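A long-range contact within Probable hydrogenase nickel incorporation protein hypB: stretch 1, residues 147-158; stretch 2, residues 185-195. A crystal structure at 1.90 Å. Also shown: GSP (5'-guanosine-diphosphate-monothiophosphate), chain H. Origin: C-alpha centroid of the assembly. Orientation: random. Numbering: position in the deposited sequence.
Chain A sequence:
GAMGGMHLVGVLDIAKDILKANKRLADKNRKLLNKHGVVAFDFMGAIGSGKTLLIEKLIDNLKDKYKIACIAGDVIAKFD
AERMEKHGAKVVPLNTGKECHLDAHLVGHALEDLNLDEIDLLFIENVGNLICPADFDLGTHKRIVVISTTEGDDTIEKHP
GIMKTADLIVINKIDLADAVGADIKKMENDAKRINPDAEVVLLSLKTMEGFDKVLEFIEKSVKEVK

Stretch 1 (147-158) ISTTEGDDTIEK
Stretch 2 (185-195) KKMENDAKRIN

Stretch 1 leaves the end of a strand (147-148), makes a 3-10 segment (149-151) and a type I turn from Gly-152 to Thr-155, then keeps helical phi/psi over 155-158. It packs on a helix already under way at 185 and running to 194, the register advancing in the same sense on both stretches: Asp-153 CA lies 5.8 Å from Met-187 CA, and Glu-157 CA lies 6.2 Å from Asp-190 CA. The polar hub is Lys-186 NZ (chi1-chi4 t, t, t, m), its three protons shared among four surrounding acceptors: Asp-153 O (2.8 Å), Asp-154 OD1 (3.2 Å, the longest), Glu-157 OE2 (2.8 Å) and, one helical turn on, Asp-190 OD1 (2.7 Å), the last three as salt bridges. Glu-157 is p, t. Asp-154 OD1 and Glu-157 OE2, both acceptors and so not bonded to each other, lie 3.0 Å apart. Asp-190 (chi1 m) is satisfied at both oxygens: OD2 takes Arg-193 NH2 at 2.7 Å, and OD1 also receives water 1 (2.7 Å), which donates to Asp-153 O (2.7 Å) and accepts from Glu-157 N (3.1 Å). Beside this network the CA-to-CB bond of Ile-156 (m, t) points toward the helix, CD1 3.9 Å from Met-187 CB and 4.1 Å from Ala-191 CB, CG2 4.0 Å from Ile-194 CD1. Met-187 (m, t, p) brings CE to 3.7 Å from Gly-152 O, which accepts from Thr-155 OG1 (2.8 Å). The Glu-151 side chain turns back to Ser-148, OE1 accepting from Ser-148 N (3.0 Å) and OE2 from Ser-148 OG (2.7 Å).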

ATOM      1  N   ILE A 147       0.909   9.721   3.384  1.00  9.06           N
ATOM      2  CA  ILE A 147       0.330   8.623   4.141  1.00  9.58           C
ATOM      3  C   ILE A 147      -0.887   9.160   4.870  1.00  9.52           C
ATOM      4  O   ILE A 147      -1.129  10.368   4.878  1.00 10.04           O
ATOM      5  CB  ILE A 147       1.329   7.939   5.123  1.00  9.78           C
ATOM      6  CG1 ILE A 147       1.921   8.938   6.143  1.00 10.33           C
ATOM      7  CG2 ILE A 147       2.372   7.110   4.345  1.00 10.39           C
ATOM      8  CD1 ILE A 147       3.114   9.762   5.652  1.00 12.36           C
ATOM      9  N   SER A 148      -1.671   8.274   5.462  1.00  9.30           N
ATOM     10  CA  SER A 148      -2.870   8.734   6.137  1.00  9.36           C
ATOM     11  C   SER A 148      -3.081   8.038   7.469  1.00  9.47           C
ATOM     12  O   SER A 148      -2.582   6.929   7.692  1.00  9.21           O
ATOM     13  CB  SER A 148      -4.090   8.598   5.222  1.00  9.28           C
ATOM     14  OG  SER A 148      -4.474   7.248   5.075  1.00  9.64           O
ATOM     15  N   THR A 149      -3.822   8.703   8.354  1.00  9.53           N
ATOM     16  CA  THR A 149      -4.063   8.199   9.707  1.00  9.97           C
ATOM     17  C   THR A 149      -4.686   6.799   9.706  1.00 10.15           C
ATOM     18  O   THR A 149      -4.425   6.003  10.605  1.00 10.34           O
ATOM     19  CB  THR A 149      -4.955   9.164  10.525  1.00 10.11           C
ATOM     20  OG1 THR A 149      -6.253   9.244   9.926  1.00 10.18           O
ATOM     21  CG2 THR A 149      -4.332  10.565  10.575  1.00  9.35           C
ATOM     22  N   THR A 150      -5.477   6.500   8.676  1.00 10.12           N
ATOM     23  CA  THR A 150      -6.238   5.250   8.608  1.00 10.51           C
ATOM     24  C   THR A 150      -5.393   4.002   8.332  1.00 10.84           C
ATOM     25  O   THR A 150      -5.895   2.879   8.422  1.00 10.98           O
ATOM     26  CB  THR A 150      -7.413   5.340   7.611  1.00 10.35           C
ATOM     27  OG1 THR A 150      -6.925   5.639   6.294  1.00 10.28           O
ATOM     28  CG2 THR A 150      -8.394   6.412   8.049  1.00 10.17           C
ATOM     29  N   GLU A 151      -4.122   4.211   7.999  1.00 11.28           N
ATOM     30  CA  GLU A 151      -3.160   3.123   7.825  1.00 11.55           C
ATOM     31  C   GLU A 151      -2.535   2.720   9.169  1.00 11.99           C
ATOM     32  O   GLU A 151      -1.843   1.710   9.264  1.00 11.81           O
ATOM     33  CB  GLU A 151      -2.073   3.537   6.828  1.00 11.63           C
ATOM     34  CG  GLU A 151      -2.587   3.756   5.398  1.00 11.67           C
ATOM     35  CD  GLU A 151      -2.017   5.005   4.735  1.00 12.76           C
ATOM     36  OE1 GLU A 151      -0.876   5.406   5.062  1.00 12.97           O
ATOM     37  OE2 GLU A 151      -2.716   5.584   3.875  1.00 11.76           O
ATOM     38  N   GLY A 152      -2.791   3.518  10.204  1.00 12.54           N
ATOM     39  CA  GLY A 152      -2.203   3.294  11.524  1.00 13.29           C
ATOM     40  C   GLY A 152      -1.069   4.262  11.797  1.00 13.69           C
ATOM     41  O   GLY A 152      -0.404   4.739  10.867  1.00 13.87           O
ATOM     42  N   ASP A 153      -0.837   4.552  13.074  1.00 14.17           N
ATOM     43  CA  ASP A 153       0.175   5.539  13.450  1.00 14.66           C
ATOM     44  C   ASP A 153       1.610   4.995  13.550  1.00 14.92           C
ATOM     45  O   ASP A 153       2.511   5.714  13.982  1.00 15.09           O
ATOM     46  CB  ASP A 153      -0.235   6.300  14.724  1.00 14.70           C
ATOM     47  CG  ASP A 153      -0.387   5.399  15.936  1.00 14.96           C
ATOM     48  OD1 ASP A 153       0.093   4.245  15.912  1.00 15.75           O
ATOM     49  OD2 ASP A 153      -0.992   5.862  16.922  1.00 15.19           O
ATOM     50  N   ASP A 154       1.814   3.737  13.151  1.00 15.11           N
ATOM     51  CA  ASP A 154       3.158   3.155  13.070  1.00 15.61           C
ATOM     52  C   ASP A 154       3.710   3.184  11.645  1.00 15.50           C
ATOM     53  O   ASP A 154       4.862   2.817  11.413  1.00 15.34           O
ATOM     54  CB  ASP A 154       3.170   1.714  13.596  1.00 16.13           C
ATOM     55  CG  ASP A 154       3.214   1.641  15.114  1.00 17.73           C
ATOM     56  OD1 ASP A 154       3.848   2.512  15.745  1.00 20.42           O
ATOM     57  OD2 ASP A 154       2.615   0.702  15.678  1.00 20.51           O
ATOM     58  N   THR A 155       2.880   3.639  10.710  1.00 15.26           N
ATOM     59  CA  THR A 155       3.176   3.615   9.275  1.00 15.38           C
ATOM     60  C   THR A 155       4.467   4.342   8.883  1.00 15.40           C
ATOM     61  O   THR A 155       5.216   3.870   8.020  1.00 15.22           O
ATOM     62  CB  THR A 155       1.967   4.159   8.478  1.00 15.31           C
ATOM     63  OG1 THR A 155       0.833   3.321   8.737  1.00 15.41           O
ATOM     64  CG2 THR A 155       2.242   4.169   6.982  1.00 16.16           C
ATOM     65  N   ILE A 156       4.737   5.478   9.523  1.00 15.60           N
ATOM     66  CA  ILE A 156       5.963   6.225   9.235  1.00 15.69           C
ATOM     67  C   ILE A 156       7.206   5.495   9.764  1.00 16.23           C
ATOM     68  O   ILE A 156       8.179   5.320   9.029  1.00 15.69           O
ATOM     69  CB  ILE A 156       5.886   7.693   9.730  1.00 15.92           C
ATOM     70  CG1 ILE A 156       4.763   8.428   8.986  1.00 15.36           C
ATOM     71  CG2 ILE A 156       7.225   8.408   9.530  1.00 15.64           C
ATOM     72  CD1 ILE A 156       4.275   9.693   9.651  1.00 16.04           C
ATOM     73  N   GLU A 157       7.166   5.033  11.011  1.00 16.83           N
ATOM     74  CA  GLU A 157       8.335   4.339  11.561  1.00 18.04           C
ATOM     75  C   GLU A 157       8.553   2.930  10.997  1.00 17.88           C
ATOM     76  O   GLU A 157       9.664   2.400  11.064  1.00 17.84           O
ATOM     77  CB  GLU A 157       8.400   4.395  13.097  1.00 18.19           C
ATOM     78  CG  GLU A 157       7.216   3.849  13.867  1.00 19.25           C
ATOM     79  CD  GLU A 157       7.448   3.903  15.377  1.00 19.75           C
ATOM     80  OE1 GLU A 157       8.617   4.013  15.806  1.00 22.76           O
ATOM     81  OE2 GLU A 157       6.463   3.834  16.137  1.00 23.07           O
ATOM     82  N   LYS A 158       7.498   2.356  10.410  1.00 17.69           N
ATOM     83  CA  LYS A 158       7.574   1.058   9.734  1.00 17.74           C
ATOM     84  C   LYS A 158       8.173   1.131   8.332  1.00 17.56           C
ATOM     85  O   LYS A 158       8.523   0.099   7.756  1.00 17.69           O
ATOM     86  CB  LYS A 158       6.188   0.417   9.640  1.00 17.77           C
ATOM     87  CG  LYS A 158       5.807  -0.471  10.805  1.00 18.87           C
ATOM     88  CD  LYS A 158       4.335  -0.862  10.696  1.00 20.41           C
ATOM     89  CE  LYS A 158       4.039  -2.181  11.381  1.00 21.23           C
ATOM     90  NZ  LYS A 158       3.939  -3.317  10.421  1.00 22.88           N
ATOM     91  N   LYS A 185       0.114  13.413  16.588  1.00 14.80           N
ATOM     92  CA  LYS A 185       1.293  14.050  17.169  1.00 14.83           C
ATOM     93  C   LYS A 185       2.493  13.105  17.146  1.00 14.21           C
ATOM     94  O   LYS A 185       3.609  13.527  16.852  1.00 14.22           O
ATOM     95  CB  LYS A 185       1.011  14.541  18.596  1.00 15.32           C
ATOM     96  CG  LYS A 185      -0.017  15.665  18.674  1.00 17.01           C
ATOM     97  CD  LYS A 185       0.076  16.406  20.006  1.00 19.98           C
ATOM     98  CE  LYS A 185      -0.795  17.656  20.026  1.00 20.88           C
ATOM     99  NZ  LYS A 185      -0.409  18.649  18.981  1.00 22.21           N
ATOM    100  N   LYS A 186       2.252  11.828  17.446  1.00 13.77           N
ATOM    101  CA  LYS A 186       3.272  10.786  17.314  1.00 13.32           C
ATOM    102  C   LYS A 186       3.757  10.671  15.868  1.00 12.88           C
ATOM    103  O   LYS A 186       4.961  10.646  15.615  1.00 12.45           O
ATOM    104  CB  LYS A 186       2.744   9.429  17.795  1.00 13.30           C
ATOM    105  CG  LYS A 186       3.734   8.274  17.608  1.00 14.65           C
ATOM    106  CD  LYS A 186       3.049   6.924  17.717  1.00 17.19           C
ATOM    107  CE  LYS A 186       4.018   5.778  17.446  1.00 18.58           C
ATOM    108  NZ  LYS A 186       4.420   5.679  16.010  1.00 19.72           N
ATOM    109  N   MET A 187       2.817  10.602  14.926  1.00 12.39           N
ATOM    110  CA  MET A 187       3.164  10.456  13.510  1.00 11.96           C
ATOM    111  C   MET A 187       3.992  11.642  13.019  1.00 11.93           C
ATOM    112  O   MET A 187       4.974  11.462  12.304  1.00 11.44           O
ATOM    113  CB  MET A 187       1.908  10.294  12.653  1.00 12.02           C
ATOM    114  CG  MET A 187       1.114   9.043  12.965  1.00 11.98           C
ATOM    115  SD  MET A 187      -0.401   8.889  11.987  1.00 12.09           S
ATOM    116  CE  MET A 187       0.250   8.396  10.389  1.00 12.56           C
ATOM    117  N   GLU A 188       3.589  12.846  13.419  1.00 12.07           N
ATOM    118  CA  GLU A 188       4.293  14.068  13.041  1.00 12.59           C
ATOM    119  C   GLU A 188       5.733  14.067  13.564  1.00 12.70           C
ATOM    120  O   GLU A 188       6.659  14.454  12.845  1.00 12.27           O
ATOM    121  CB  GLU A 188       3.531  15.294  13.541  1.00 12.41           C
ATOM    122  CG  GLU A 188       4.154  16.625  13.154  1.00 12.85           C
ATOM    123  CD  GLU A 188       3.429  17.810  13.759  1.00 13.54           C
ATOM    124  OE1 GLU A 188       2.802  17.647  14.832  1.00 14.05           O
ATOM    125  OE2 GLU A 188       3.499  18.909  13.168  1.00 14.38           O
ATOM    126  N   ASN A 189       5.906  13.626  14.810  1.00 12.96           N
ATOM    127  CA  ASN A 189       7.240  13.473  15.400  1.00 13.51           C
ATOM    128  C   ASN A 189       8.067  12.373  14.744  1.00 13.33           C
ATOM    129  O   ASN A 189       9.269  12.545  14.529  1.00 13.32           O
ATOM    130  CB  ASN A 189       7.149  13.256  16.912  1.00 14.05           C
ATOM    131  CG  ASN A 189       6.957  14.548  17.662  1.00 14.93           C
ATOM    132  OD1 ASN A 189       7.630  15.541  17.383  1.00 18.20           O
ATOM    133  ND2 ASN A 189       6.032  14.555  18.608  1.00 16.41           N
ATOM    134  N   ASP A 190       7.417  11.255  14.414  1.00 13.17           N
ATOM    135  CA  ASP A 190       8.056  10.175  13.662  1.00 13.11           C
ATOM    136  C   ASP A 190       8.666  10.704  12.364  1.00 12.83           C
ATOM    137  O   ASP A 190       9.826  10.427  12.062  1.00 12.46           O
ATOM    138  CB  ASP A 190       7.055   9.058  13.328  1.00 13.28           C
ATOM    139  CG  ASP A 190       6.651   8.223  14.541  1.00 14.60           C
ATOM    140  OD1 ASP A 190       5.650   7.485  14.426  1.00 15.17           O
ATOM    141  OD2 ASP A 190       7.319   8.284  15.596  1.00 16.19           O
ATOM    142  N   ALA A 191       7.871  11.464  11.607  1.00 12.52           N
ATOM    143  CA  ALA A 191       8.287  12.003  10.313  1.00 12.45           C
ATOM    144  C   ALA A 191       9.454  12.980  10.446  1.00 12.49           C
ATOM    145  O   ALA A 191      10.423  12.897   9.697  1.00 12.56           O
ATOM    146  CB  ALA A 191       7.105  12.672   9.617  1.00 12.19           C
ATOM    147  N   LYS A 192       9.348  13.900  11.404  1.00 12.79           N
ATOM    148  CA  LYS A 192      10.396  14.892  11.655  1.00 13.26           C
ATOM    149  C   LYS A 192      11.722  14.245  12.078  1.00 13.32           C
ATOM    150  O   LYS A 192      12.794  14.685  11.661  1.00 12.88           O
ATOM    151  CB  LYS A 192       9.949  15.870  12.735  1.00 13.74           C
ATOM    152  CG  LYS A 192       8.922  16.901  12.304  1.00 14.53           C
ATOM    153  CD  LYS A 192       8.525  17.743  13.508  1.00 17.45           C
ATOM    154  CE  LYS A 192       7.582  18.866  13.138  1.00 18.85           C
ATOM    155  NZ  LYS A 192       7.250  19.681  14.342  1.00 21.06           N
ATOM    156  N   ARG A 193      11.630  13.205  12.907  1.00 13.39           N
ATOM    157  CA  ARG A 193      12.804  12.520  13.449  1.00 13.65           C
ATOM    158  C   ARG A 193      13.498  11.673  12.386  1.00 13.46           C
ATOM    159  O   ARG A 193      14.721  11.660  12.299  1.00 13.32           O
ATOM    160  CB  ARG A 193      12.415  11.654  14.656  1.00 13.76           C
ATOM    161  CG  ARG A 193      13.557  10.819  15.248  1.00 14.32           C
ATOM    162  CD  ARG A 193      13.092   9.944  16.413  1.00 14.47           C
ATOM    163  NE  ARG A 193      12.113   8.931  16.011  1.00 15.33           N
ATOM    164  CZ  ARG A 193      10.810   8.993  16.277  1.00 14.92           C
ATOM    165  NH1 ARG A 193      10.300  10.024  16.941  1.00 15.43           N
ATOM    166  NH2 ARG A 193      10.011   8.018  15.874  1.00 15.42           N
ATOM    167  N   ILE A 194      12.709  10.972  11.579  1.00 13.46           N
ATOM    168  CA  ILE A 194      13.248  10.094  10.539  1.00 13.54           C
ATOM    169  C   ILE A 194      13.818  10.897   9.366  1.00 13.43           C
ATOM    170  O   ILE A 194      14.844  10.525   8.794  1.00 13.58           O
ATOM    171  CB  ILE A 194      12.199   9.044  10.097  1.00 13.69           C
ATOM    172  CG1 ILE A 194      11.942   8.062  11.247  1.00 14.30           C
ATOM    173  CG2 ILE A 194      12.657   8.288   8.850  1.00 13.99           C
ATOM    174  CD1 ILE A 194      10.664   7.241  11.123  1.00 14.82           C
ATOM    175  N   ASN A 195      13.160  12.006   9.033  1.00 13.26           N
ATOM    176  CA  ASN A 195      13.639  12.920   7.998  1.00 13.33           C
ATOM    177  C   ASN A 195      13.610  14.380   8.471  1.00 13.23           C
ATOM    178  O   ASN A 195      12.659  15.114   8.177  1.00 12.67           O
ATOM    179  CB  ASN A 195      12.837  12.747   6.694  1.00 13.44           C
ATOM    180  CG  ASN A 195      13.490  13.444   5.510  1.00 13.94           C
ATOM    181  OD1 ASN A 195      14.382  14.279   5.676  1.00 14.64           O
ATOM    182  ND2 ASN A 195      13.045  13.105   4.305  1.00 14.52           N
TER
HETATM  183  PG  GSP H 300       0.606  -3.167   8.171  1.00 12.52           P
HETATM  184  O3B GSP H 300      -0.886  -2.854   8.689  1.00  9.32           O
HETATM  185  S1G GSP H 300       0.675  -3.252   6.451  1.00 14.52           S
HETATM  186  O2G GSP H 300       1.477  -2.016   8.711  1.00 11.48           O
HETATM  187  O3G GSP H 300       1.077  -4.494   8.780  1.00 11.52           O
HETATM  188  PB  GSP H 300      -2.025  -3.955   8.986  1.00  9.26           P
HETATM  189  O1B GSP H 300      -2.680  -4.296   7.706  1.00  9.44           O
HETATM  190  O2B GSP H 300      -1.533  -5.125   9.735  1.00  8.32           O
HETATM  191  PA  GSP H 300      -3.244  -2.978  11.420  1.00 10.14           P
HETATM  192  O1A GSP H 300      -3.821  -4.208  12.002  1.00  9.15           O
HETATM  193  O2A GSP H 300      -1.969  -2.590  12.072  1.00  8.61           O
HETATM  194  O3A GSP H 300      -3.112  -3.106   9.823  1.00  8.94           O
HETATM  195  O5' GSP H 300      -4.337  -1.802  11.517  1.00 10.13           O
HETATM  196  C5' GSP H 300      -4.031  -0.487  11.097  1.00 10.49           C
HETATM  197  C4' GSP H 300      -4.921   0.492  11.858  1.00 10.87           C
HETATM  198  O4' GSP H 300      -6.272   0.326  11.459  1.00 10.12           O
HETATM  199  C3' GSP H 300      -4.883   0.248  13.358  1.00 11.45           C
HETATM  200  O3' GSP H 300      -4.850   1.507  13.986  1.00 12.94           O
HETATM  201  C2' GSP H 300      -6.188  -0.458  13.666  1.00 11.22           C
HETATM  202  O2' GSP H 300      -6.651  -0.140  14.953  1.00 12.60           O
HETATM  203  C1' GSP H 300      -7.100   0.093  12.585  1.00 10.02           C
HETATM  204  N9  GSP H 300      -8.214  -0.784  12.186  1.00 10.21           N
HETATM  205  C8  GSP H 300      -8.159  -2.062  11.681  1.00 10.03           C
HETATM  206  N7  GSP H 300      -9.427  -2.466  11.426  1.00 10.18           N
HETATM  207  C5  GSP H 300     -10.282  -1.466  11.745  1.00 10.09           C
HETATM  208  C6  GSP H 300     -11.669  -1.333  11.681  1.00  9.98           C
HETATM  209  O6  GSP H 300     -12.373  -2.252  11.271  1.00  9.35           O
HETATM  210  N1  GSP H 300     -12.260  -0.153  12.088  1.00  9.76           N
HETATM  211  C2  GSP H 300     -11.484   0.891  12.557  1.00 10.36           C
HETATM  212  N2  GSP H 300     -12.048   2.026  12.950  1.00  9.53           N
HETATM  213  N3  GSP H 300     -10.112   0.754  12.617  1.00  9.98           N
HETATM  214  C4  GSP H 300      -9.524  -0.402  12.216  1.00  9.85           C
HETATM  215  O   HOH W   1       4.590   6.186  12.355  1.00 19.43           O